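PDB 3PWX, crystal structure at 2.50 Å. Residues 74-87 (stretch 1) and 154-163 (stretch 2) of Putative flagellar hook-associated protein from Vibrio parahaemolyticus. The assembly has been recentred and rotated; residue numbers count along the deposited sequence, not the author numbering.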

# COMPACT_ATOMS: atom_id res chain seq x y z
N MSE A 74 11.84 -3.93 44.06
CA MSE A 74 10.95 -4.27 42.97
C MSE A 74 10.38 -3.01 42.34
O MSE A 74 10.33 -2.90 41.11
CB MSE A 74 9.79 -5.12 43.48
CG MSE A 74 10.06 -6.59 43.49
SE MSE A 74 8.62 -7.48 44.43
CE MSE A 74 9.70 -8.74 45.50
N ILE A 75 9.96 -2.07 43.17
CA ILE A 75 9.43 -0.83 42.70
C ILE A 75 10.34 -0.08 41.72
O ILE A 75 9.90 0.33 40.69
CB ILE A 75 8.94 0.03 43.86
CG1 ILE A 75 7.56 -0.49 44.26
CG2 ILE A 75 8.96 1.53 43.51
CD1 ILE A 75 7.09 -0.08 45.63
N THR A 76 11.61 0.06 42.05
CA THR A 76 12.62 0.64 41.17
C THR A 76 12.76 -0.11 39.84
O THR A 76 12.86 0.53 38.77
CB THR A 76 13.98 0.64 41.89
OG1 THR A 76 13.83 1.29 43.15
CG2 THR A 76 15.09 1.34 41.09
N GLU A 77 12.78 -1.44 39.89
CA GLU A 77 12.91 -2.20 38.65
C GLU A 77 11.65 -2.12 37.76
O GLU A 77 11.79 -2.09 36.52
CB GLU A 77 13.34 -3.64 38.92
CG GLU A 77 14.83 -3.79 39.28
CD GLU A 77 15.71 -4.09 38.05
OE1 GLU A 77 15.79 -3.23 37.13
OE2 GLU A 77 16.33 -5.18 38.02
N LEU A 78 10.46 -2.03 38.37
CA LEU A 78 9.24 -1.75 37.60
C LEU A 78 9.34 -0.41 36.92
O LEU A 78 9.16 -0.34 35.68
CB LEU A 78 7.97 -1.80 38.42
CG LEU A 78 7.44 -3.19 38.79
CD1 LEU A 78 6.31 -3.03 39.81
CD2 LEU A 78 7.00 -4.06 37.56
N LYS A 79 9.66 0.62 37.68
CA LYS A 79 9.88 1.94 37.11
C LYS A 79 10.93 1.95 36.00
O LYS A 79 10.80 2.73 35.11
CB LYS A 79 10.22 2.98 38.17
CG LYS A 79 9.03 3.52 38.98
CD LYS A 79 9.55 4.44 40.12
CE LYS A 79 8.45 4.87 41.09
NZ LYS A 79 8.95 5.67 42.28
N SER A 80 11.93 1.07 36.05
CA SER A 80 12.94 0.97 34.98
C SER A 80 12.41 0.51 33.67
O SER A 80 12.71 1.14 32.65
CB SER A 80 14.04 0.00 35.33
OG SER A 80 15.19 0.76 35.52
N TYR A 81 11.67 -0.60 33.70
CA TYR A 81 11.05 -1.19 32.51
C TYR A 81 9.93 -0.28 31.97
O TYR A 81 9.79 -0.11 30.77
CB TYR A 81 10.60 -2.63 32.78
CG TYR A 81 11.78 -3.55 33.14
CD1 TYR A 81 12.79 -3.77 32.20
CD2 TYR A 81 11.91 -4.14 34.39
CE1 TYR A 81 13.88 -4.59 32.47
CE2 TYR A 81 13.03 -4.97 34.69
CZ TYR A 81 14.00 -5.18 33.69
OH TYR A 81 15.11 -5.94 33.84
N ARG A 82 9.21 0.34 32.89
CA ARG A 82 8.27 1.37 32.57
C ARG A 82 8.92 2.48 31.75
O ARG A 82 8.41 2.83 30.68
CB ARG A 82 7.59 1.92 33.80
CG ARG A 82 6.52 2.97 33.50
CD ARG A 82 6.25 3.82 34.73
NE ARG A 82 7.38 4.72 35.00
CZ ARG A 82 7.51 5.47 36.09
NH1 ARG A 82 8.59 6.22 36.26
NH2 ARG A 82 6.58 5.43 37.03
N ASP A 83 10.08 2.97 32.18
CA ASP A 83 10.67 4.12 31.50
C ASP A 83 11.22 3.71 30.17
O ASP A 83 10.98 4.36 29.16
CB ASP A 83 11.77 4.76 32.32
CG ASP A 83 11.26 5.42 33.59
OD1 ASP A 83 10.02 5.57 33.77
OD2 ASP A 83 12.12 5.80 34.42
N SER A 84 11.94 2.61 30.18
CA SER A 84 12.47 1.96 28.99
C SER A 84 11.40 1.69 27.87
O SER A 84 11.69 1.76 26.66
CB SER A 84 13.20 0.70 29.45
OG SER A 84 13.33 -0.26 28.42
N ILE A 85 10.16 1.39 28.26
CA ILE A 85 9.08 1.18 27.32
C ILE A 85 8.60 2.53 26.79
O ILE A 85 8.25 2.65 25.62
CB ILE A 85 7.91 0.43 27.97
CG1 ILE A 85 8.20 -1.05 28.02
CG2 ILE A 85 6.62 0.67 27.26
CD1 ILE A 85 7.53 -1.75 29.26
N GLU A 86 8.62 3.55 27.64
CA GLU A 86 8.33 4.89 27.18
C GLU A 86 9.35 5.36 26.16
O GLU A 86 8.98 5.90 25.14
CB GLU A 86 8.28 5.87 28.33
CG GLU A 86 8.33 7.35 27.89
CD GLU A 86 8.11 8.26 29.06
OE1 GLU A 86 7.06 8.96 29.08
OE2 GLU A 86 8.96 8.21 29.99
N SER A 87 10.64 5.10 26.43
CA SER A 87 11.72 5.42 25.48
C SER A 87 11.66 4.77 24.12
O SER A 87 12.10 5.36 23.11
CB SER A 87 13.07 5.00 26.05
OG SER A 87 13.58 6.08 26.77
N VAL A 154 -0.97 0.38 29.60
CA VAL A 154 -0.25 -0.41 30.54
C VAL A 154 0.62 0.43 31.44
O VAL A 154 0.92 0.02 32.56
CB VAL A 154 0.64 -1.50 29.84
CG1 VAL A 154 1.80 -0.86 29.10
CG2 VAL A 154 1.16 -2.53 30.86
N LEU A 155 1.06 1.58 30.95
CA LEU A 155 1.96 2.37 31.78
C LEU A 155 1.22 3.04 32.92
O LEU A 155 1.75 3.22 34.00
CB LEU A 155 2.74 3.37 30.93
CG LEU A 155 3.71 2.72 29.93
CD1 LEU A 155 4.54 3.79 29.19
CD2 LEU A 155 4.65 1.69 30.54
N ASN A 156 -0.04 3.38 32.69
CA ASN A 156 -0.86 3.85 33.79
C ASN A 156 -1.20 2.72 34.76
O ASN A 156 -1.22 2.94 35.95
CB ASN A 156 -2.09 4.56 33.24
CG ASN A 156 -1.70 5.91 32.62
OD1 ASN A 156 -0.72 6.51 33.08
ND2 ASN A 156 -2.40 6.36 31.56
N GLN A 157 -1.40 1.50 34.25
CA GLN A 157 -1.84 0.44 35.08
C GLN A 157 -0.66 0.02 35.95
O GLN A 157 -0.84 -0.37 37.10
CB GLN A 157 -2.32 -0.72 34.24
CG GLN A 157 -2.68 -1.99 35.06
CD GLN A 157 -3.80 -1.70 36.03
OE1 GLN A 157 -4.80 -1.09 35.65
NE2 GLN A 157 -3.64 -2.13 37.28
N ILE A 158 0.55 0.13 35.40
CA ILE A 158 1.73 -0.29 36.14
C ILE A 158 1.93 0.68 37.33
O ILE A 158 2.38 0.26 38.42
CB ILE A 158 3.02 -0.49 35.26
CG1 ILE A 158 4.10 -1.29 36.00
CG2 ILE A 158 3.65 0.84 34.91
CD1 ILE A 158 3.64 -2.69 36.72
N ASP A 159 1.56 1.96 37.11
CA ASP A 159 1.65 2.99 38.17
C ASP A 159 0.61 2.78 39.27
O ASP A 159 0.92 2.96 40.44
CB ASP A 159 1.60 4.44 37.59
CG ASP A 159 2.99 4.95 37.16
OD1 ASP A 159 4.01 4.25 37.41
OD2 ASP A 159 3.09 6.04 36.58
N ALA A 160 -0.61 2.39 38.89
CA ALA A 160 -1.61 1.93 39.87
C ALA A 160 -1.12 0.71 40.73
O ALA A 160 -1.49 0.53 41.90
CB ALA A 160 -2.94 1.63 39.20
N LEU A 161 -0.29 -0.13 40.11
CA LEU A 161 0.24 -1.27 40.81
C LEU A 161 1.34 -0.81 41.77
O LEU A 161 1.34 -1.22 42.90
CB LEU A 161 0.70 -2.38 39.86
CG LEU A 161 1.29 -3.52 40.72
CD1 LEU A 161 0.19 -4.32 41.42
CD2 LEU A 161 2.23 -4.41 39.98
N ILE A 162 2.24 0.05 41.32
CA ILE A 162 3.28 0.67 42.14
C ILE A 162 2.73 1.37 43.40
O ILE A 162 3.31 1.29 44.47
CB ILE A 162 4.12 1.67 41.28
CG1 ILE A 162 4.95 0.89 40.25
CG2 ILE A 162 4.96 2.59 42.19
CD1 ILE A 162 5.69 1.72 39.23
N ALA A 163 1.60 2.05 43.25
CA ALA A 163 0.89 2.64 44.36
C ALA A 163 0.42 1.54 45.30
O ALA A 163 0.65 1.57 46.50
CB ALA A 163 -0.30 3.47 43.82

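Antiparallel helices often combine a stripe of aliphatic side chains with a charged pair at its border, and the contact between residues 74-87 and 154-163 of this putative flagellar hook-associated protein is a compact example. The two helices run at 167° to one another, with their axes 10.6 Å apart at closest approach.

The single direct polar link across the contact is a salt bridge, with Arg82 NH2 donating a hydrogen bond to Asp159 OD1 at 2.9 Å and an N-H...acceptor angle of 152°. The carboxylate oxygen lies at the edge of the guanidinium, near its plane, where the N-H groups point. The same cation is also held within its own helix: Arg82 NE and Arg82 NH1 both donate to Asp83 OD1, at 3.0 and 2.9 Å, the latter pair also forming a salt bridge. One guanidinium thus joins two acidic residues, one from each helix. The CA-to-CB bond of Asp83 points away from the second helix, yet its carboxylate comes nearer, and its OD1 meets the Arg82 guanidinium. Asp159 behaves comparably, leaving its backbone sideways before its end approaches the first helix; its other oxygen, OD2, is hydrogen-bonded elsewhere in the structure.

Arginine suits this border position because it is apolar along its length and charged only at its tip. The CA-to-CB bond of Arg82 points toward the partner helix, and with chi1 and chi2 both t and chi3 p the chain lays its methylenes against aliphatic neighbours before delivering the guanidinium to Asp159. Arg82 CG packs 3.7 Å from Leu155 CD2 and 3.8 Å from Ile158 CG2. Lys79, one helical turn earlier, contributes in a similar way on a smaller scale: its CG lies 3.8 Å from Ile162 CD1, so a methylene of this long, partly exposed residue covers the isoleucine.

Beside the charged pair lies the apolar stripe. Leu78, buried and directed toward the other helix, reaches three residues: its CD2 is 3.7 Å from Ile158 CD1, while its CD1 lies 4.2 Å from Ile162 CG1 and 4.3 Å from Leu161 CD2. Branched aliphatic chains suit such a place, since they fill space on several sides without leaving a polar group unpaired. Ile162 loses 97 Å² to the other stretch, the most of any residue in the contact, and it also meets Ile75, whose CG2 is 4.3 Å from Ile162 CG2.

Toward the C-terminal end of the first stretch, Leu155 is the residue of the second helix that makes the contacts. Beyond its contact with Arg82, its CD2 lies 4.0 Å from Ile85 CG2, and its CD1 is a looser 4.4 Å from Glu86 CB. The antiparallel register explains the sequence of partners: Ile75 lies opposite Ile162, Lys79 opposite Asp159 and Arg82 opposite Leu155. Altogether 518 Å² is buried between the stretches, with a single salt bridge set against a mainly aliphatic seam.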